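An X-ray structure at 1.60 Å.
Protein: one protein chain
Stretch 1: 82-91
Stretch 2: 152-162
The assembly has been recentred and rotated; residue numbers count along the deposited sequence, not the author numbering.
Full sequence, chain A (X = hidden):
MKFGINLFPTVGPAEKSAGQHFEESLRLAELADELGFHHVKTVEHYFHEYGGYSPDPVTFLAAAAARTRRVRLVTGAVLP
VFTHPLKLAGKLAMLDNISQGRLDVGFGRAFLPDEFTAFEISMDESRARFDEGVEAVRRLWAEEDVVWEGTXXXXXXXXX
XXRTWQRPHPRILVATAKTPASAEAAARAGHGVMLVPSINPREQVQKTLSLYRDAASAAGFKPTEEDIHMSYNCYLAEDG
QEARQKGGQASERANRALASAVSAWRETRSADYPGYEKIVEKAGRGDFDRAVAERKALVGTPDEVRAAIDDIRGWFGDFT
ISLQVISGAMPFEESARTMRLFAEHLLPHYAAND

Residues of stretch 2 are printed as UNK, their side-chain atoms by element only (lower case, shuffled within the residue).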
ATOM      1  N   PHE A  82      -7.611  -6.562 -11.970  1.00 17.23           N
ATOM      2  CA  PHE A  82      -7.961  -7.148 -10.682  1.00 16.85           C
ATOM      3  C   PHE A  82      -8.249  -6.108  -9.619  1.00 23.89           C
ATOM      4  O   PHE A  82      -8.321  -6.444  -8.434  1.00 24.69           O
ATOM      5  CB  PHE A  82      -6.853  -8.081 -10.188  1.00 17.36           C
ATOM      6  CG  PHE A  82      -6.678  -9.291 -11.040  1.00 15.17           C
ATOM      7  CD1 PHE A  82      -7.779  -9.920 -11.595  1.00 15.41           C
ATOM      8  CD2 PHE A  82      -5.413  -9.786 -11.306  1.00 18.22           C
ATOM      9  CE1 PHE A  82      -7.617 -11.035 -12.402  1.00 18.80           C
ATOM     10  CE2 PHE A  82      -5.248 -10.904 -12.103  1.00 17.78           C
ATOM     11  CZ  PHE A  82      -6.351 -11.519 -12.659  1.00 18.42           C
ATOM     12  N   THR A  83      -8.398  -4.851  -9.999  1.00 19.61           N
ATOM     13  CA  THR A  83      -8.699  -3.849  -9.008  1.00 18.75           C
ATOM     14  C   THR A  83      -9.784  -2.944  -9.573  1.00 22.68           C
ATOM     15  O   THR A  83     -10.309  -3.170 -10.669  1.00 29.97           O
ATOM     16  CB  THR A  83      -7.426  -3.101  -8.595  1.00 22.42           C
ATOM     17  OG1 THR A  83      -7.712  -2.199  -7.517  1.00 28.36           O
ATOM     18  CG2 THR A  83      -6.828  -2.339  -9.778  1.00 25.98           C
ATOM     19  N   HIS A  84     -10.154  -1.955  -8.795  1.00 15.39           N
ATOM     20  CA  HIS A  84     -11.069  -0.906  -9.198  1.00 11.18           C
ATOM     21  C   HIS A  84     -10.281   0.365  -9.480  1.00 11.97           C
ATOM     22  O   HIS A  84      -9.399   0.726  -8.692  1.00 11.92           O
ATOM     23  CB  HIS A  84     -12.074  -0.646  -8.077  1.00 13.83           C
ATOM     24  CG  HIS A  84     -13.261   0.160  -8.496  1.00 13.30           C
ATOM     25  ND1 HIS A  84     -13.171   1.483  -8.871  1.00 13.31           N
ATOM     26  CD2 HIS A  84     -14.574  -0.166  -8.566  1.00 13.73           C
ATOM     27  CE1 HIS A  84     -14.374   1.930  -9.183  1.00 12.84           C
ATOM     28  NE2 HIS A  84     -15.244   0.956  -8.992  1.00 15.40           N
ATOM     29  N   PRO A  85     -10.557   1.072 -10.580  1.00 13.05           N
ATOM     30  CA  PRO A  85      -9.736   2.258 -10.900  1.00 14.16           C
ATOM     31  C   PRO A  85      -9.758   3.331  -9.827  1.00 12.19           C
ATOM     32  O   PRO A  85      -8.771   4.063  -9.692  1.00 14.21           O
ATOM     33  CB  PRO A  85     -10.340   2.776 -12.213  1.00 17.48           C
ATOM     34  CG  PRO A  85     -11.660   2.104 -12.335  1.00 18.82           C
ATOM     35  CD  PRO A  85     -11.555   0.792 -11.625  1.00 14.80           C
ATOM     36  N   LEU A  86     -10.851   3.470  -9.067  1.00 13.80           N
ATOM     37  CA  LEU A  86     -10.855   4.445  -7.979  1.00 13.30           C
ATOM     38  C   LEU A  86      -9.772   4.117  -6.963  1.00 13.79           C
ATOM     39  O   LEU A  86      -9.067   5.007  -6.472  1.00 14.34           O
ATOM     40  CB  LEU A  86     -12.220   4.468  -7.291  1.00 14.04           C
ATOM     41  CG  LEU A  86     -13.391   5.060  -8.077  1.00 15.91           C
ATOM     42  CD1 LEU A  86     -14.697   4.781  -7.329  1.00 13.87           C
ATOM     43  CD2 LEU A  86     -13.201   6.553  -8.303  1.00 14.84           C
ATOM     44  N   LYS A  87      -9.651   2.841  -6.616  1.00 13.59           N
ATOM     45  CA  LYS A  87      -8.658   2.412  -5.637  1.00 15.10           C
ATOM     46  C   LYS A  87      -7.250   2.519  -6.194  1.00 12.95           C
ATOM     47  O   LYS A  87      -6.331   2.966  -5.496  1.00 15.15           O
ATOM     48  CB  LYS A  87      -8.947   0.971  -5.244  1.00 17.60           C
ATOM     49  CG  LYS A  87     -10.260   0.805  -4.554  1.00 37.07           C
ATOM     50  CD  LYS A  87     -10.190   1.406  -3.198  1.00 53.54           C
ATOM     51  CE  LYS A  87      -9.218   0.616  -2.358  1.00 60.33           C
ATOM     52  NZ  LYS A  87      -9.581  -0.829  -2.321  1.00 61.26           N
ATOM     53  N   LEU A  88      -7.062   2.074  -7.437  1.00 11.82           N
ATOM     54  CA  LEU A  88      -5.747   2.131  -8.056  1.00 12.75           C
ATOM     55  C   LEU A  88      -5.278   3.572  -8.194  1.00 15.70           C
ATOM     56  O   LEU A  88      -4.141   3.905  -7.837  1.00 12.81           O
ATOM     57  CB  LEU A  88      -5.790   1.440  -9.416  1.00 14.20           C
ATOM     58  CG  LEU A  88      -4.458   1.181 -10.111  1.00 14.74           C
ATOM     59  CD1 LEU A  88      -3.463   0.493  -9.173  1.00 12.97           C
ATOM     60  CD2 LEU A  88      -4.764   0.309 -11.313  1.00 14.96           C
ATOM     61  N   ALA A  89      -6.144   4.450  -8.709  1.00 11.94           N
ATOM     62  CA  ALA A  89      -5.759   5.853  -8.826  1.00 10.47           C
ATOM     63  C   ALA A  89      -5.436   6.446  -7.462  1.00 15.05           C
ATOM     64  O   ALA A  89      -4.448   7.176  -7.312  1.00 12.87           O
ATOM     65  CB  ALA A  89      -6.869   6.657  -9.502  1.00 12.01           C
ATOM     66  N   GLY A  90      -6.257   6.129  -6.454  1.00 11.59           N
ATOM     67  CA  GLY A  90      -6.062   6.716  -5.136  1.00 11.11           C
ATOM     68  C   GLY A  90      -4.772   6.270  -4.471  1.00 11.71           C
ATOM     69  O   GLY A  90      -4.014   7.102  -3.966  1.00 12.46           O
ATOM     70  N   LYS A  91      -4.504   4.951  -4.450  1.00 12.07           N
ATOM     71  CA  LYS A  91      -3.291   4.502  -3.758  1.00 11.90           C
ATOM     72  C   LYS A  91      -2.042   4.963  -4.489  1.00 12.78           C
ATOM     73  O   LYS A  91      -1.040   5.304  -3.847  1.00 13.00           O
ATOM     74  CB  LYS A  91      -3.282   2.978  -3.567  1.00 11.03           C
ATOM     75  CG  LYS A  91      -3.069   2.149  -4.829  1.00 12.29           C
ATOM     76  CD  LYS A  91      -2.947   0.655  -4.484  1.00 19.49           C
ATOM     77  CE  LYS A  91      -4.260   0.087  -3.990  1.00 28.37           C
ATOM     78  NZ  LYS A  91      -4.219  -1.409  -3.996  1.00 30.66           N
ATOM     79  N   UNK A 152     -17.058  -1.641 -17.286  1.00 15.19           N
ATOM     80  CA  UNK A 152     -16.906  -2.406 -16.060  1.00 13.21           C
ATOM     81  C   UNK A 152     -17.186  -1.606 -14.805  1.00 15.17           C
ATOM     82  O   UNK A 152     -17.648  -2.181 -13.824  1.00 15.24           O
ATOM     83  c   UNK A 152     -15.186  -3.774 -17.258  1.00 13.12           C
ATOM     84  c   UNK A 152     -14.746  -5.141 -19.660  1.00 16.16           C
ATOM     85  c   UNK A 152     -15.555  -5.704 -18.676  1.00 15.52           C
ATOM     86  c   UNK A 152     -14.395  -3.212 -18.252  1.00 16.99           C
ATOM     87  c   UNK A 152     -14.169  -3.895 -19.449  1.00 17.27           C
ATOM     88  c   UNK A 152     -15.502  -3.019 -16.015  1.00 12.18           C
ATOM     89  c   UNK A 152     -15.785  -5.009 -17.494  1.00 13.08           C
ATOM     90  N   UNK A 153     -16.962  -0.293 -14.818  1.00 13.39           N
ATOM     91  CA  UNK A 153     -17.275   0.541 -13.665  1.00 12.17           C
ATOM     92  C   UNK A 153     -17.896   1.841 -14.139  1.00 14.67           C
ATOM     93  O   UNK A 153     -17.477   2.390 -15.159  1.00 15.76           O
ATOM     94  c   UNK A 153     -16.015   0.831 -12.840  1.00 15.50           C
ATOM     95  c   UNK A 153     -15.264  -0.401 -12.449  1.00 15.62           C
ATOM     96  c   UNK A 153     -13.693  -1.942 -12.544  1.00 15.60           C
ATOM     97  n   UNK A 153     -14.525  -2.273 -11.574  1.00 18.11           N
ATOM     98  n   UNK A 153     -14.117  -0.817 -13.092  1.00 18.24           N
ATOM     99  c   UNK A 153     -15.523  -1.333 -11.500  1.00 15.36           C
ATOM    100  N   UNK A 154     -18.909   2.319 -13.412  1.00 11.93           N
ATOM    101  CA  UNK A 154     -19.558   3.585 -13.722  1.00 12.89           C
ATOM    102  C   UNK A 154     -19.589   4.450 -12.471  1.00 17.08           C
ATOM    103  O   UNK A 154     -20.057   4.006 -11.417  1.00 18.80           O
ATOM    104  n   UNK A 154     -23.092   1.245 -15.452  1.00 23.30           N
ATOM    105  c   UNK A 154     -24.335   1.236 -14.991  1.00 30.40           C
ATOM    106  n   UNK A 154     -25.072   2.336 -15.043  1.00 30.28           N
ATOM    107  c   UNK A 154     -20.974   3.376 -14.245  1.00 13.88           C
ATOM    108  c   UNK A 154     -21.014   2.547 -15.516  1.00 14.27           C
ATOM    109  n   UNK A 154     -24.839   0.124 -14.479  1.00 27.94           N
ATOM    110  c   UNK A 154     -22.438   2.415 -16.033  1.00 20.89           C
ATOM    111  N   UNK A 155     -19.097   5.678 -12.584  1.00 13.48           N
ATOM    112  CA  UNK A 155     -19.060   6.539 -11.411  1.00 12.59           C
ATOM    113  C   UNK A 155     -18.909   7.976 -11.876  1.00 15.40           C
ATOM    114  O   UNK A 155     -18.518   8.240 -13.015  1.00 15.13           O
ATOM    115  c   UNK A 155     -17.918   6.148 -10.458  1.00 16.82           C
ATOM    116  c   UNK A 155     -14.775   4.684 -12.013  1.00 15.19           C
ATOM    117  c   UNK A 155     -14.045   5.828 -12.323  1.00 15.79           C
ATOM    118  c   UNK A 155     -14.561   7.071 -12.025  1.00 13.62           C
ATOM    119  c   UNK A 155     -16.011   4.800 -11.413  1.00 15.34           C
ATOM    120  c   UNK A 155     -15.815   7.179 -11.418  1.00 16.23           C
ATOM    121  c   UNK A 155     -16.559   6.046 -11.121  1.00 18.64           C
ATOM    122  N   UNK A 156     -19.220   8.902 -10.980  1.00 17.34           N
ATOM    123  CA  UNK A 156     -18.991  10.298 -11.251  1.00 16.67           C
ATOM    124  C   UNK A 156     -20.273  11.076 -11.447  1.00 19.61           C
ATOM    125  O   UNK A 156     -21.349  10.498 -11.637  1.00 18.28           O
ATOM    126  N   UNK A 157     -20.181  12.419 -11.430  1.00 16.03           N
ATOM    127  CA  UNK A 157     -18.918  13.162 -11.307  1.00 14.96           C
ATOM    128  C   UNK A 157     -18.254  13.062  -9.931  1.00 19.18           C
ATOM    129  O   UNK A 157     -18.910  13.268  -8.902  1.00 20.04           O
ATOM    130  c   UNK A 157     -20.796  14.668 -11.308  1.00 21.75           C
ATOM    131  c   UNK A 157     -21.336  13.312 -11.649  1.00 20.32           C
ATOM    132  c   UNK A 157     -19.328  14.609 -11.599  1.00 16.32           C
ATOM    133  N   UNK A 158     -16.957  12.723  -9.931  1.00 16.23           N
ATOM    134  CA  UNK A 158     -16.153  12.642  -8.717  1.00 16.34           C
ATOM    135  C   UNK A 158     -14.797  13.265  -9.014  1.00 14.58           C
ATOM    136  O   UNK A 158     -14.377  13.369 -10.166  1.00 16.83           O
ATOM    137  c   UNK A 158     -15.377  10.306  -9.313  1.00 17.96           C
ATOM    138  c   UNK A 158     -17.269  10.644  -7.641  1.00 24.47           C
ATOM    139  c   UNK A 158     -15.962  11.196  -8.203  1.00 21.50           C
ATOM    140  N   UNK A 159     -14.107  13.681  -7.954  1.00 16.95           N
ATOM    141  CA  UNK A 159     -12.722  14.124  -8.060  1.00 14.30           C
ATOM    142  C   UNK A 159     -11.898  13.339  -7.053  1.00 15.60           C
ATOM    143  O   UNK A 159     -12.159  13.402  -5.845  1.00 18.74           O
ATOM    144  c   UNK A 159     -12.577  15.629  -7.819  1.00 16.45           C
ATOM    145  o   UNK A 159     -13.432  16.348  -8.713  1.00 19.39           O
ATOM    146  c   UNK A 159     -11.128  16.049  -8.058  1.00 19.47           C
ATOM    147  N   UNK A 160     -10.927  12.581  -7.552  1.00 14.28           N
ATOM    148  CA  UNK A 160     -10.127  11.699  -6.713  1.00 10.00           C
ATOM    149  C   UNK A 160      -9.086  12.485  -5.930  1.00 15.70           C
ATOM    150  O   UNK A 160      -8.341  13.288  -6.497  1.00 20.82           O
ATOM    151  c   UNK A 160      -9.438  10.637  -7.574  1.00 14.36           C
ATOM    152  s   UNK A 160      -9.279   8.772  -5.467  0.88 20.27           S
ATOM    153  c   UNK A 160      -8.486   9.715  -6.807  1.00 18.11           C
ATOM    154  c   UNK A 160     -10.675   8.079  -6.317  1.00 22.62           C
ATOM    155  N   UNK A 161      -9.040  12.250  -4.627  1.00 13.35           N
ATOM    156  CA  UNK A 161      -7.999  12.759  -3.757  1.00 11.08           C
ATOM    157  C   UNK A 161      -7.128  11.604  -3.290  1.00 12.84           C
ATOM    158  O   UNK A 161      -7.556  10.443  -3.313  1.00 12.96           O
ATOM    159  c   UNK A 161      -8.603  13.475  -2.537  1.00 11.65           C
ATOM    160  c   UNK A 161      -9.382  14.759  -2.834  1.00 13.73           C
ATOM    161  c   UNK A 161     -10.033  15.246  -1.543  1.00 18.40           C
ATOM    162  c   UNK A 161      -8.488  15.840  -3.429  1.00 15.98           C
ATOM    163  N   UNK A 162      -5.878  11.870  -2.910  1.00 12.58           N
ATOM    164  CA  UNK A 162      -5.199  13.151  -3.095  1.00 11.97           C
ATOM    165  C   UNK A 162      -4.905  13.374  -4.574  1.00 11.64           C
ATOM    166  O   UNK A 162      -4.835  12.413  -5.352  1.00 13.57           O
ATOM    167  c   UNK A 162      -3.908  12.978  -2.298  1.00 11.95           C
ATOM    168  c   UNK A 162      -4.971  10.812  -2.416  1.00 14.08           C
ATOM    169  c   UNK A 162      -3.610  11.468  -2.416  1.00 11.55           C
TER

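Position 152 carries seven carbons, one leading into a six-membered ring, and its side chain does not reach stretch 1; it is Phe-152. At 153 a single carbon bears a five-membered ring of three carbons and two nitrogens, which lies over one face of the His-84 ring and near Pro-85; it is His-153. CD2 of His-153 is 3.3 Å from CD2 of His-84. The ring centroids are 4.1 Å apart and the planes meet at 46°, an oblique pairing. ND1 of His-153 also comes within 3.4 Å of CD of Pro-85.

Position 154 has three carbons, a nitrogen, and a carbon holding two more nitrogens: a guanidinium, hence Arg-154, whose CA-to-CB bond points away from stretch 1. At 155, seven carbons again include a six-membered ring, and here the ring packs against Pro-85 and Leu-86 of stretch 1. This is Phe-155. Leu-86 CD2 sits over its face, 4.0 Å from the centroid and 12° off the normal, a CH-pi contact, while Pro-85 CG lies at the ring edge, 4.1 Å from CE2 of Phe-155.

Position 156 has no side-chain atoms and is Gly-156; at its phi/psi of 110/167, a CB would be jammed against the preceding carbonyl oxygen. At 157 three carbons close a ring onto the backbone nitrogen, giving Pro-157, which follows a cis peptide where the chain turns a corner, far from the helix.

One carbon carrying two others, just reaching Leu-86, identifies 158 as Val-158; its CG2 is 4.5 Å from CD2 of Leu-86. At 159 one carbon bears an oxygen and a carbon, so this is Thr-159, its hydroxyl hydrogen-bonded elsewhere in the structure. Position 160 is an unbranched chain of two carbons, sulfur and carbon that reaches Leu-86 and Gly-90: Met-160. Its CE lies 3.6 Å from CD2 of Leu-86, and its SD is 3.8 Å from CA of Gly-90, where an ideal CB would be only 3.4 Å from that sulfur.

Four carbons forked at the second make 161 Leu-161, with its CA-to-CB bond directed away. Position 162, three carbons closed onto the nitrogen after a second cis peptide and lying near Gly-90, is Pro-162; its CD approaches O of Gly-90 at 4.1 Å.

No hydrogen bond crosses the interface, which buries 459 Å², both sides summed, through packing alone. Within stretch 1, ND1 of His-84 accepts from N of Leu-86 at 3.1 Å, capping the helix while its ring meets His-153. Farther along, Leu-86 touches Phe-155, Val-158 and Met-160, and Gly-90 leaves room for the methionine sulfur.

Stretch 2, residues 152-162: FHRFGPVTMLP
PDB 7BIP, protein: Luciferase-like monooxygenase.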